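Local coordinates for capsular polysaccharide export system protein KpsC (Thermosulfurimonas dismutans, PDB 6MGD) that probably transfers Kdo from CMP-Kdo, forming the beta(2,7) linkage in the glycolipid anchor of bacterial capsular polysaccharide, at residues R122-R125 against V126-L129; L181-S184 against V185-N189; T243-F246 against G247-A250; I282-S285 against L286-V290. All coordinates share one frame; numbering follows the deposited sequence.

Contact 1: residues R122-R125 against V126-L129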
ATOM      1  N   ARG A 122     -10.615  16.978   6.599  1.00 63.53           N
ATOM      2  CA  ARG A 122     -10.750  15.568   6.949  1.00 58.98           C
ATOM      3  C   ARG A 122      -9.395  14.875   6.973  1.00 55.88           C
ATOM      4  O   ARG A 122      -9.117  14.073   7.872  1.00 53.25           O
ATOM      5  CB  ARG A 122     -11.682  14.869   5.962  1.00 58.54           C
ATOM      6  CG  ARG A 122     -13.091  15.424   5.911  1.00 62.98           C
ATOM      7  CD  ARG A 122     -13.839  14.796   4.755  1.00 62.62           C
ATOM      8  NE  ARG A 122     -13.573  13.361   4.676  1.00 58.98           N
ATOM      9  CZ  ARG A 122     -13.785  12.620   3.594  1.00 58.00           C
ATOM     10  NH1 ARG A 122     -14.262  13.178   2.490  1.00 61.28           N
ATOM     11  NH2 ARG A 122     -13.515  11.322   3.614  1.00 53.86           N
ATOM     12  N   ALA A 123      -8.539  15.171   5.991  1.00 58.36           N
ATOM     13  CA  ALA A 123      -7.210  14.568   5.958  1.00 55.80           C
ATOM     14  C   ALA A 123      -6.425  14.901   7.218  1.00 55.53           C
ATOM     15  O   ALA A 123      -5.724  14.043   7.767  1.00 51.29           O
ATOM     16  CB  ALA A 123      -6.452  15.031   4.714  1.00 58.10           C
ATOM     17  N   GLN A 124      -6.532  16.142   7.698  1.00 55.99           N
ATOM     18  CA  GLN A 124      -5.856  16.503   8.939  1.00 58.39           C
ATOM     19  C   GLN A 124      -6.483  15.804  10.139  1.00 56.49           C
ATOM     20  O   GLN A 124      -5.773  15.442  11.084  1.00 55.43           O
ATOM     21  CB  GLN A 124      -5.873  18.018   9.130  1.00 65.06           C
ATOM     22  CG  GLN A 124      -5.013  18.490  10.289  1.00 70.13           C
ATOM     23  CD  GLN A 124      -3.599  17.941  10.218  1.00 69.48           C
ATOM     24  OE1 GLN A 124      -2.950  17.992   9.172  1.00 69.20           O
ATOM     25  NE2 GLN A 124      -3.117  17.403  11.333  1.00 70.27           N
ATOM     26  N   ARG A 125      -7.804  15.601  10.117  1.00 56.09           N
ATOM     27  CA  ARG A 125      -8.456  14.855  11.188  1.00 55.85           C
ATOM     28  C   ARG A 125      -8.040  13.388  11.169  1.00 50.13           C
ATOM     29  O   ARG A 125      -7.843  12.779  12.228  1.00 49.51           O
ATOM     30  CB  ARG A 125      -9.975  14.986  11.070  1.00 58.49           C
ATOM     31  CG  ARG A 125     -10.498  16.420  11.134  1.00 64.16           C
ATOM     32  CD  ARG A 125     -10.891  16.831  12.545  1.00 68.75           C
ATOM     33  NE  ARG A 125      -9.768  16.778  13.478  1.00 70.63           N
ATOM     34  CZ  ARG A 125      -8.911  17.774  13.676  1.00 75.39           C
ATOM     35  NH1 ARG A 125      -7.921  17.637  14.546  1.00 77.24           N
ATOM     36  NH2 ARG A 125      -9.043  18.909  13.003  1.00 78.49           N
ATOM     37  N   VAL A 126      -7.901  12.804   9.975  1.00 54.60           N
ATOM     38  CA  VAL A 126      -7.510  11.400   9.874  1.00 50.41           C
ATOM     39  C   VAL A 126      -6.077  11.208  10.351  1.00 51.26           C
ATOM     40  O   VAL A 126      -5.752  10.205  10.999  1.00 50.36           O
ATOM     41  CB  VAL A 126      -7.706  10.896   8.432  1.00 48.62           C
ATOM     42  CG1 VAL A 126      -7.126   9.497   8.266  1.00 45.31           C
ATOM     43  CG2 VAL A 126      -9.181  10.904   8.065  1.00 49.69           C
ATOM     44  N   ILE A 127      -5.198  12.164  10.044  1.00 50.52           N
ATOM     45  CA  ILE A 127      -3.817  12.088  10.515  1.00 51.31           C
ATOM     46  C   ILE A 127      -3.778  12.123  12.038  1.00 57.00           C
ATOM     47  O   ILE A 127      -3.115  11.300  12.680  1.00 60.47           O
ATOM     48  CB  ILE A 127      -2.976  13.221   9.898  1.00 52.50           C
ATOM     49  CG1 ILE A 127      -2.778  12.978   8.400  1.00 50.45           C
ATOM     50  CG2 ILE A 127      -1.636  13.344  10.605  1.00 53.17           C
ATOM     51  CD1 ILE A 127      -2.122  14.133   7.673  1.00 53.44           C
ATOM     52  N   GLU A 128      -4.504  13.070  12.637  1.00 54.09           N
ATOM     53  CA  GLU A 128      -4.550  13.159  14.092  1.00 57.18           C
ATOM     54  C   GLU A 128      -5.177  11.910  14.701  1.00 53.73           C
ATOM     55  O   GLU A 128      -4.718  11.417  15.738  1.00 51.82           O
ATOM     56  CB  GLU A 128      -5.319  14.411  14.515  1.00 63.76           C
ATOM     57  CG  GLU A 128      -4.534  15.335  15.430  1.00 69.13           C
ATOM     58  CD  GLU A 128      -5.346  16.527  15.892  1.00 74.36           C
ATOM     59  OE1 GLU A 128      -5.517  17.483  15.099  1.00 75.64           O
ATOM     60  OE2 GLU A 128      -5.824  16.500  17.046  1.00 76.78           O
ATOM     61  N   LEU A 129      -6.222  11.375  14.061  1.00 54.94           N
ATOM     62  CA  LEU A 129      -6.866  10.166  14.567  1.00 52.68           C
ATOM     63  C   LEU A 129      -5.904   8.984  14.574  1.00 51.20           C
ATOM     64  O   LEU A 129      -5.857   8.217  15.543  1.00 51.52           O
ATOM     65  CB  LEU A 129      -8.100   9.835  13.727  1.00 50.38           C
ATOM     66  CG  LEU A 129      -9.465  10.325  14.207  1.00 52.46           C
ATOM     67  CD1 LEU A 129     -10.539   9.890  13.226  1.00 50.58           C
ATOM     68  CD2 LEU A 129      -9.762   9.798  15.601  1.00 54.12           C
TER
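This is an intrahelical side-chain contact, an i to i+3 salt bridge between Arg125 and Glu128 on the outer side of helix 117-132. Arg125 NH1 stands 2.5 Å from Glu128 OE1. The carboxylate oxygen lies at the edge of the guanidinium, near its plane. The carboxylate and guanidinium planes stand 86° apart. Glu128 OE2 is further from Arg125 NH1, at 3.5 Å. Arg125 starts with CG beside the backbone N, and bends at chi2 and chi3 bring its end alongside the extended Glu128. The backbone beneath is regular alpha helix. Glu128 N donates to Gln124 O (3.1 Å), and Leu129 N to Arg125 O (2.8 Å). Val126 CG2 rests 3.2 Å from Arg122 O, and Ile127 CG1 sits at the same distance from Ala123 O. The helix is amphipathic: Ala123 and Ile127 face helix 286-296, while Val126 and Leu129 face helix 311-322. Replacing Glu128 with an alanine would probably leave the Arg125 guanidinium without this anionic mate and freer to turn. Arg122 directs its charge differently, with NE in a salt bridge to Glu312.

Contact 2: residues L181-S184 against V185-N189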
ATOM      1  N   LEU A 181      18.762  -4.522   0.611  1.00 57.69           N
ATOM      2  CA  LEU A 181      18.259  -3.326   1.276  1.00 54.76           C
ATOM      3  C   LEU A 181      19.116  -2.981   2.485  1.00 56.91           C
ATOM      4  O   LEU A 181      19.615  -1.856   2.607  1.00 57.15           O
ATOM      5  CB  LEU A 181      16.800  -3.523   1.685  1.00 52.82           C
ATOM      6  CG  LEU A 181      16.197  -2.390   2.519  1.00 52.24           C
ATOM      7  CD1 LEU A 181      16.284  -1.066   1.772  1.00 52.18           C
ATOM      8  CD2 LEU A 181      14.757  -2.705   2.899  1.00 51.55           C
ATOM      9  N   LEU A 182      19.312  -3.949   3.386  1.00 56.96           N
ATOM     10  CA  LEU A 182      20.148  -3.716   4.558  1.00 59.09           C
ATOM     11  C   LEU A 182      21.569  -3.347   4.155  1.00 62.07           C
ATOM     12  O   LEU A 182      22.208  -2.509   4.803  1.00 63.98           O
ATOM     13  CB  LEU A 182      20.145  -4.949   5.458  1.00 60.99           C
ATOM     14  CG  LEU A 182      18.864  -5.158   6.266  1.00 60.17           C
ATOM     15  CD1 LEU A 182      18.936  -6.447   7.067  1.00 63.12           C
ATOM     16  CD2 LEU A 182      18.631  -3.968   7.181  1.00 59.16           C
ATOM     17  N   LYS A 183      22.080  -3.963   3.087  1.00 61.56           N
ATOM     18  CA  LYS A 183      23.378  -3.564   2.552  1.00 64.26           C
ATOM     19  C   LYS A 183      23.356  -2.104   2.120  1.00 61.50           C
ATOM     20  O   LYS A 183      24.170  -1.295   2.576  1.00 62.89           O
ATOM     21  CB  LYS A 183      23.763  -4.467   1.380  1.00 67.31           C
ATOM     22  CG  LYS A 183      24.481  -5.742   1.779  1.00 72.54           C
ATOM     23  CD  LYS A 183      24.798  -6.598   0.560  1.00 75.41           C
ATOM     24  CE  LYS A 183      25.472  -5.783  -0.535  1.00 76.63           C
ATOM     25  NZ  LYS A 183      26.728  -5.136  -0.062  1.00 80.01           N
ATOM     26  N   SER A 184      22.406  -1.747   1.251  1.00 60.27           N
ATOM     27  CA  SER A 184      22.326  -0.379   0.752  1.00 58.55           C
ATOM     28  C   SER A 184      22.073   0.624   1.871  1.00 59.64           C
ATOM     29  O   SER A 184      22.557   1.760   1.802  1.00 62.79           O
ATOM     30  CB  SER A 184      21.231  -0.273  -0.308  1.00 55.52           C
ATOM     31  OG  SER A 184      21.118   1.055  -0.784  1.00 55.70           O
ATOM     32  N   VAL A 185      21.318   0.233   2.903  1.00 58.29           N
ATOM     33  CA  VAL A 185      21.069   1.142   4.020  1.00 57.56           C
ATOM     34  C   VAL A 185      22.367   1.453   4.752  1.00 60.57           C
ATOM     35  O   VAL A 185      22.635   2.607   5.109  1.00 61.18           O
ATOM     36  CB  VAL A 185      20.011   0.552   4.973  1.00 55.65           C
ATOM     37  CG1 VAL A 185      19.960   1.350   6.270  1.00 56.42           C
ATOM     38  CG2 VAL A 185      18.642   0.547   4.315  1.00 51.86           C
ATOM     39  N   ARG A 186      23.198   0.434   4.979  1.00 59.55           N
ATOM     40  CA  ARG A 186      24.442   0.659   5.704  1.00 63.46           C
ATOM     41  C   ARG A 186      25.434   1.465   4.874  1.00 66.67           C
ATOM     42  O   ARG A 186      26.153   2.314   5.415  1.00 68.66           O
ATOM     43  CB  ARG A 186      25.059  -0.670   6.137  1.00 63.99           C
ATOM     44  CG  ARG A 186      26.428  -0.515   6.783  1.00 67.22           C
ATOM     45  CD  ARG A 186      26.560  -1.314   8.070  1.00 69.59           C
ATOM     46  NE  ARG A 186      25.632  -0.873   9.111  1.00 69.09           N
ATOM     47  CZ  ARG A 186      25.844   0.165   9.914  1.00 70.99           C
ATOM     48  NH1 ARG A 186      26.951   0.886   9.792  1.00 74.46           N
ATOM     49  NH2 ARG A 186      24.951   0.490  10.838  1.00 70.19           N
ATOM     50  N   GLU A 187      25.490   1.223   3.561  1.00 65.25           N
ATOM     51  CA  GLU A 187      26.439   1.955   2.725  1.00 69.62           C
ATOM     52  C   GLU A 187      26.158   3.452   2.755  1.00 68.37           C
ATOM     53  O   GLU A 187      27.088   4.266   2.765  1.00 70.88           O
ATOM     54  CB  GLU A 187      26.403   1.438   1.284  1.00 71.77           C
ATOM     55  CG  GLU A 187      26.502  -0.078   1.118  1.00 74.76           C
ATOM     56  CD  GLU A 187      27.894  -0.643   1.356  1.00 82.03           C
ATOM     57  OE1 GLU A 187      28.563  -0.238   2.331  1.00 85.62           O
ATOM     58  OE2 GLU A 187      28.318  -1.509   0.560  1.00 84.39           O
ATOM     59  N   HIS A 188      24.879   3.834   2.777  1.00 66.64           N
ATOM     60  CA  HIS A 188      24.523   5.245   2.834  1.00 66.36           C
ATOM     61  C   HIS A 188      24.604   5.817   4.244  1.00 66.29           C
ATOM     62  O   HIS A 188      24.654   7.043   4.394  1.00 68.10           O
ATOM     63  CB  HIS A 188      23.115   5.458   2.270  1.00 64.62           C
ATOM     64  CG  HIS A 188      23.012   5.227   0.794  1.00 64.40           C
ATOM     65  ND1 HIS A 188      22.813   3.978   0.245  1.00 63.34           N
ATOM     66  CD2 HIS A 188      23.086   6.087  -0.251  1.00 65.80           C
ATOM     67  CE1 HIS A 188      22.766   4.078  -1.072  1.00 62.99           C
ATOM     68  NE2 HIS A 188      22.928   5.348  -1.398  1.00 64.87           N
ATOM     69  N   ASN A 189      24.626   4.969   5.272  1.00 67.26           N
ATOM     70  CA  ASN A 189      24.667   5.418   6.667  1.00 67.86           C
ATOM     71  C   ASN A 189      25.688   4.583   7.427  1.00 69.74           C
ATOM     72  O   ASN A 189      25.341   3.615   8.115  1.00 70.08           O
ATOM     73  CB  ASN A 189      23.282   5.329   7.312  1.00 64.18           C
ATOM     74  CG  ASN A 189      22.211   6.001   6.476  1.00 60.68           C
ATOM     75  OD1 ASN A 189      22.044   7.220   6.522  1.00 61.78           O
ATOM     76  ND2 ASN A 189      21.477   5.208   5.705  1.00 57.41           N
TER
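Leu181 lays its CD1 methyl against Val185 CG2, 3.8 Å away, one turn further along helix 178-188. The two side chains meet at a slant. Leu181 reaches forward because its CG is anti to the backbone N (chi1 174°), which sends the branch along the helix. Val185 CG2 also rests 3.1 Å from Leu181 O, beside the carbonyl that accepts from Val185 N. Both side chains touch Val158 of strand 155-159, and Val185 also reaches Ile194 of strand 193-197. The helix therefore packs on the parallel sheet of a Rossmann-like domain, as expected for a GT-B glycosyltransferase.

On the polar side, His188 bends its imidazole back to the carbonyl of Ser184. ND1 donates to Ser184 O at 2.7 Å, almost straight at 174°, and the oxygen lies in the ring plane. His188 N donates to the same oxygen at 3.3 Å. The two donors arrive from opposite faces of the carbonyl plane, so one oxygen is gripped twice; the ND1 bond is likely to hold the ring's rotation. This bond requires a proton on ND1. Ser184 OG lies 3.5 Å from His188 CE1.

Lys183 and Glu187 run side by side in the same direction, but NZ and OE2 stay 4.0 Å apart, beyond a salt bridge. Glu187 CG rests 3.0 Å from Lys183 O.

Asn189 leaves helical geometry and turns its amide back, ND2 donating to Val185 O at 2.9 Å on a lone pair. The Arg186 side chain leads away from 181-184, and its NE donates to Phe219 O.

Contact 3: residues T243-F246 against G247-A250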
ATOM      1  N   THR A 243       9.642  -0.880  -0.370  1.00 49.09           N
ATOM      2  CA  THR A 243       8.304  -0.499  -0.814  1.00 48.49           C
ATOM      3  C   THR A 243       7.254  -0.747   0.265  1.00 51.73           C
ATOM      4  O   THR A 243       6.066  -0.868  -0.052  1.00 48.80           O
ATOM      5  CB  THR A 243       7.899  -1.244  -2.090  1.00 47.76           C
ATOM      6  OG1 THR A 243       7.788  -2.645  -1.810  1.00 48.78           O
ATOM      7  CG2 THR A 243       8.915  -1.020  -3.201  1.00 47.57           C
ATOM      8  N   SER A 244       7.660  -0.821   1.530  1.00 51.45           N
ATOM      9  CA  SER A 244       6.747  -1.242   2.583  1.00 52.84           C
ATOM     10  C   SER A 244       5.700  -0.173   2.877  1.00 53.89           C
ATOM     11  O   SER A 244       6.003   1.022   2.930  1.00 51.34           O
ATOM     12  CB  SER A 244       7.523  -1.568   3.857  1.00 53.01           C
ATOM     13  OG  SER A 244       6.673  -2.144   4.831  1.00 55.26           O
ATOM     14  N   LEU A 245       4.455  -0.619   3.068  1.00 52.81           N
ATOM     15  CA  LEU A 245       3.410   0.258   3.581  1.00 55.63           C
ATOM     16  C   LEU A 245       3.777   0.828   4.947  1.00 56.81           C
ATOM     17  O   LEU A 245       3.259   1.881   5.336  1.00 55.76           O
ATOM     18  CB  LEU A 245       2.088  -0.510   3.661  1.00 59.16           C
ATOM     19  CG  LEU A 245       0.818   0.238   4.062  1.00 61.21           C
ATOM     20  CD1 LEU A 245       0.504   1.332   3.054  1.00 59.33           C
ATOM     21  CD2 LEU A 245      -0.348  -0.735   4.191  1.00 64.56           C
ATOM     22  N   PHE A 246       4.663   0.142   5.673  1.00 59.81           N
ATOM     23  CA  PHE A 246       5.205   0.644   6.931  1.00 61.65           C
ATOM     24  C   PHE A 246       5.701   2.080   6.798  1.00 57.12           C
ATOM     25  O   PHE A 246       5.562   2.882   7.729  1.00 56.50           O
ATOM     26  CB  PHE A 246       6.336  -0.282   7.380  1.00 66.53           C
ATOM     27  CG  PHE A 246       6.684  -0.177   8.831  1.00 72.84           C
ATOM     28  CD1 PHE A 246       7.734   0.625   9.247  1.00 73.59           C
ATOM     29  CD2 PHE A 246       5.984  -0.905   9.780  1.00 78.60           C
ATOM     30  CE1 PHE A 246       8.067   0.713  10.583  1.00 77.74           C
ATOM     31  CE2 PHE A 246       6.313  -0.820  11.119  1.00 82.21           C
ATOM     32  CZ  PHE A 246       7.356  -0.011  11.520  1.00 81.82           C
ATOM     33  N   GLY A 247       6.274   2.426   5.640  1.00 56.09           N
ATOM     34  CA  GLY A 247       6.783   3.773   5.439  1.00 48.56           C
ATOM     35  C   GLY A 247       5.698   4.823   5.309  1.00 49.18           C
ATOM     36  O   GLY A 247       5.909   5.985   5.669  1.00 47.98           O
ATOM     37  N   PHE A 248       4.530   4.444   4.781  1.00 49.50           N
ATOM     38  CA  PHE A 248       3.407   5.374   4.755  1.00 50.13           C
ATOM     39  C   PHE A 248       2.877   5.640   6.158  1.00 53.17           C
ATOM     40  O   PHE A 248       2.421   6.752   6.451  1.00 53.03           O
ATOM     41  CB  PHE A 248       2.295   4.835   3.853  1.00 50.90           C
ATOM     42  CG  PHE A 248       1.079   5.719   3.785  1.00 51.94           C
ATOM     43  CD1 PHE A 248       1.194   7.057   3.442  1.00 50.42           C
ATOM     44  CD2 PHE A 248      -0.182   5.206   4.043  1.00 54.78           C
ATOM     45  CE1 PHE A 248       0.075   7.868   3.372  1.00 51.64           C
ATOM     46  CE2 PHE A 248      -1.305   6.011   3.969  1.00 56.07           C
ATOM     47  CZ  PHE A 248      -1.176   7.343   3.634  1.00 54.47           C
ATOM     48  N   GLU A 249       2.930   4.633   7.034  1.00 55.59           N
ATOM     49  CA  GLU A 249       2.545   4.839   8.425  1.00 61.05           C
ATOM     50  C   GLU A 249       3.533   5.752   9.136  1.00 61.42           C
ATOM     51  O   GLU A 249       3.137   6.572   9.974  1.00 63.01           O
ATOM     52  CB  GLU A 249       2.442   3.493   9.142  1.00 66.35           C
ATOM     53  CG  GLU A 249       2.131   3.596  10.623  1.00 71.65           C
ATOM     54  CD  GLU A 249       1.943   2.239  11.277  1.00 74.47           C
ATOM     55  OE1 GLU A 249       2.838   1.379  11.144  1.00 73.52           O
ATOM     56  OE2 GLU A 249       0.892   2.030  11.918  1.00 77.92           O
ATOM     57  N   ALA A 250       4.823   5.629   8.813  1.00 61.18           N
ATOM     58  CA  ALA A 250       5.822   6.498   9.425  1.00 60.30           C
ATOM     59  C   ALA A 250       5.611   7.950   9.020  1.00 58.97           C
ATOM     60  O   ALA A 250       5.824   8.864   9.826  1.00 59.70           O
ATOM     61  CB  ALA A 250       7.228   6.030   9.046  1.00 58.26           C
TER
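The chain turns from the extended Ser244 into helix 246-253, and the first bonds of the helix join the two segments. Gly247 N donates to Ser244 O at 3.1 Å, from above the carbonyl plane. Leu245 O takes a 3.3 Å bond from Glu249 N and a weak one from Phe248 N, and Ala250 N bonds to Phe246 O. Ser244 OG accepts from Phe246 N at 3.2 Å, a capping bond at the helix start. Ser244 O also receives the hydroxyl of Tyr265.

Among the side chains, Leu245 and Phe248 lie alongside each other and point the same way. Leu245 CD1 is 4.0 Å from Phe248 CB and 4.1 Å from CD2 at the ring. CG of Leu245 stands opposite its backbone N (chi1 -175°), which brings CD1 beside these two atoms. Phe248 meets the ring of Phe264 edge-to-face. Glu249 OE1 comes obliquely to the Phe246 ring, 4.1 Å from CE2, with the carboxylate and ring planes 86° apart. Both side chains also touch Ile233.

The polar bonds here are mainly backbone bonds, joined by one serine cap that is likely to order the first turn. Leu245 and Phe248 meet by apolar contact, and Phe248 is buried against Phe264 and helix 286-296, while Phe246 has a carboxylate oxygen nearby.

Contact 4: residues I282-S285 against L286-V290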
ATOM      1  N   ILE A 282       5.655  16.095  -8.908  1.00 79.40           N
ATOM      2  CA  ILE A 282       4.865  16.958  -8.038  1.00 78.91           C
ATOM      3  C   ILE A 282       5.361  16.845  -6.604  1.00 76.29           C
ATOM      4  O   ILE A 282       5.702  15.755  -6.126  1.00 73.45           O
ATOM      5  CB  ILE A 282       3.373  16.594  -8.149  1.00 78.70           C
ATOM      6  CG1 ILE A 282       2.967  16.470  -9.622  1.00 81.98           C
ATOM      7  CG2 ILE A 282       2.509  17.627  -7.443  1.00 78.95           C
ATOM      8  CD1 ILE A 282       3.199  17.733 -10.436  1.00 86.67           C
ATOM      9  N   LYS A 283       5.413  17.983  -5.916  1.00 74.27           N
ATOM     10  CA  LYS A 283       5.718  18.042  -4.492  1.00 72.83           C
ATOM     11  C   LYS A 283       4.409  18.196  -3.725  1.00 70.02           C
ATOM     12  O   LYS A 283       3.687  19.179  -3.918  1.00 72.84           O
ATOM     13  CB  LYS A 283       6.671  19.198  -4.185  1.00 76.42           C
ATOM     14  CG  LYS A 283       6.945  19.418  -2.704  1.00 76.88           C
ATOM     15  CD  LYS A 283       7.747  18.272  -2.120  1.00 74.98           C
ATOM     16  CE  LYS A 283       8.026  18.478  -0.639  1.00 75.66           C
ATOM     17  NZ  LYS A 283       6.772  18.544   0.163  1.00 74.87           N
ATOM     18  N   LEU A 284       4.101  17.225  -2.869  1.00 71.25           N
ATOM     19  CA  LEU A 284       2.843  17.193  -2.139  1.00 68.24           C
ATOM     20  C   LEU A 284       3.070  17.418  -0.649  1.00 67.30           C
ATOM     21  O   LEU A 284       4.178  17.254  -0.131  1.00 67.88           O
ATOM     22  CB  LEU A 284       2.120  15.858  -2.349  1.00 65.68           C
ATOM     23  CG  LEU A 284       1.551  15.553  -3.735  1.00 66.35           C
ATOM     24  CD1 LEU A 284       0.913  14.174  -3.745  1.00 64.18           C
ATOM     25  CD2 LEU A 284       0.543  16.612  -4.148  1.00 68.74           C
ATOM     26  N   SER A 285       1.998  17.800   0.034  1.00 63.49           N
ATOM     27  CA  SER A 285       1.981  17.856   1.487  1.00 62.23           C
ATOM     28  C   SER A 285       1.371  16.572   2.037  1.00 58.86           C
ATOM     29  O   SER A 285       0.719  15.808   1.322  1.00 58.19           O
ATOM     30  CB  SER A 285       1.201  19.078   1.980  1.00 62.79           C
ATOM     31  OG  SER A 285      -0.195  18.887   1.829  1.00 60.20           O
ATOM     32  N   LEU A 286       1.595  16.337   3.332  1.00 58.74           N
ATOM     33  CA  LEU A 286       1.076  15.122   3.954  1.00 56.25           C
ATOM     34  C   LEU A 286      -0.444  15.051   3.863  1.00 57.83           C
ATOM     35  O   LEU A 286      -1.006  13.956   3.739  1.00 57.29           O
ATOM     36  CB  LEU A 286       1.530  15.042   5.412  1.00 54.97           C
ATOM     37  CG  LEU A 286       1.206  13.739   6.147  1.00 51.41           C
ATOM     38  CD1 LEU A 286       1.875  12.559   5.462  1.00 49.30           C
ATOM     39  CD2 LEU A 286       1.617  13.817   7.610  1.00 51.54           C
ATOM     40  N   GLN A 287      -1.123  16.200   3.908  1.00 56.67           N
ATOM     41  CA  GLN A 287      -2.578  16.201   3.793  1.00 57.79           C
ATOM     42  C   GLN A 287      -3.024  15.836   2.384  1.00 57.01           C
ATOM     43  O   GLN A 287      -4.005  15.104   2.209  1.00 55.98           O
ATOM     44  CB  GLN A 287      -3.133  17.566   4.197  1.00 62.44           C
ATOM     45  CG  GLN A 287      -2.871  17.931   5.646  1.00 64.00           C
ATOM     46  CD  GLN A 287      -3.159  19.388   5.935  1.00 67.80           C
ATOM     47  OE1 GLN A 287      -3.770  20.085   5.125  1.00 68.94           O
ATOM     48  NE2 GLN A 287      -2.713  19.860   7.093  1.00 70.10           N
ATOM     49  N   GLU A 288      -2.323  16.342   1.364  1.00 57.78           N
ATOM     50  CA  GLU A 288      -2.648  15.964  -0.007  1.00 58.33           C
ATOM     51  C   GLU A 288      -2.472  14.465  -0.214  1.00 52.82           C
ATOM     52  O   GLU A 288      -3.316  13.813  -0.839  1.00 51.09           O
ATOM     53  CB  GLU A 288      -1.781  16.751  -0.992  1.00 64.63           C
ATOM     54  CG  GLU A 288      -1.879  18.264  -0.839  1.00 70.54           C
ATOM     55  CD  GLU A 288      -1.022  19.013  -1.843  1.00 74.65           C
ATOM     56  OE1 GLU A 288      -1.471  19.197  -2.994  1.00 77.93           O
ATOM     57  OE2 GLU A 288       0.106  19.412  -1.483  1.00 76.24           O
ATOM     58  N   LEU A 289      -1.385  13.901   0.321  1.00 55.46           N
ATOM     59  CA  LEU A 289      -1.158  12.462   0.218  1.00 52.73           C
ATOM     60  C   LEU A 289      -2.273  11.684   0.908  1.00 52.84           C
ATOM     61  O   LEU A 289      -2.840  10.746   0.336  1.00 56.36           O
ATOM     62  CB  LEU A 289       0.200  12.106   0.827  1.00 50.59           C
ATOM     63  CG  LEU A 289       1.038  10.964   0.235  1.00 48.14           C
ATOM     64  CD1 LEU A 289       1.892  10.310   1.318  1.00 45.89           C
ATOM     65  CD2 LEU A 289       0.195   9.925  -0.494  1.00 46.09           C
ATOM     66  N   VAL A 290      -2.605  12.069   2.142  1.00 53.10           N
ATOM     67  CA  VAL A 290      -3.621  11.352   2.906  1.00 50.73           C
ATOM     68  C   VAL A 290      -4.990  11.496   2.252  1.00 49.66           C
ATOM     69  O   VAL A 290      -5.725  10.511   2.102  1.00 47.84           O
ATOM     70  CB  VAL A 290      -3.625  11.844   4.365  1.00 52.99           C
ATOM     71  CG1 VAL A 290      -4.877  11.367   5.093  1.00 52.66           C
ATOM     72  CG2 VAL A 290      -2.370  11.362   5.080  1.00 52.44           C
TER
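An extended backbone through Leu284 and Ser285 turns sharply into helix 286-296, whose first turn closes with Leu289 N donating to Ser285 O at 3.0 Å. Ser285 is the N-cap, and with Glu288 it forms a capping box. Ser285 N donates to Glu288 OE2 at 2.9 Å, meeting that oxygen from above the carboxylate plane. In return Glu288 N makes a weak bond to Ser285 OG (3.3 Å). Ser285 OG also makes a weak bond to Glu288 OE2. The serine hydroxyl sits between its own backbone N and carbonyl carbon (chi1 75°), which sets it over the helix start. Glu288 reaches back with an extended chain.

Glu288 OE1 rests 3.5 Å from Leu284 CD2, and Arg113 forms a salt bridge with it. Leu284 also packs against Arg113 and Tyr268. Leu289 turns inward to Phe248 and Leu251 of helix 246-253. An alanine in place of Glu288 would probably leave Ser285 N without its acceptor and Arg113 without its charged mate.

One carboxylate thus serves two roles, OE2 capping the backbone and OE1 pairing with Arg113. Its negative charge near the helix N-terminus is likely to be favoured by the helix dipole.

How the contacts relate
Contacts 1 and 4 lie on neighbouring helices, 117-132 and 286-296, which touch through Ile127 with Leu286 and Val290, and through Gln124 with Gln287. Contact 3 meets contact 4 at Phe248 and Leu289, so contact 4 links the other two. Contact 3 lies deepest, its centre about 8 Å from the centre of the chain. Its packing is largely apolar, though Glu249 approaches the Phe246 ring. Contact 2 lies furthest out, its centre about 23 Å from that point, and touches none of the others. Contacts 3 and 4 are both helix starts: a serine caps the first, a serine and glutamate box the second. Contacts 1 and 2 each have one buried side and one outward polar side; the polar pairs differ, a salt bridge against a histidine-to-carbonyl bond.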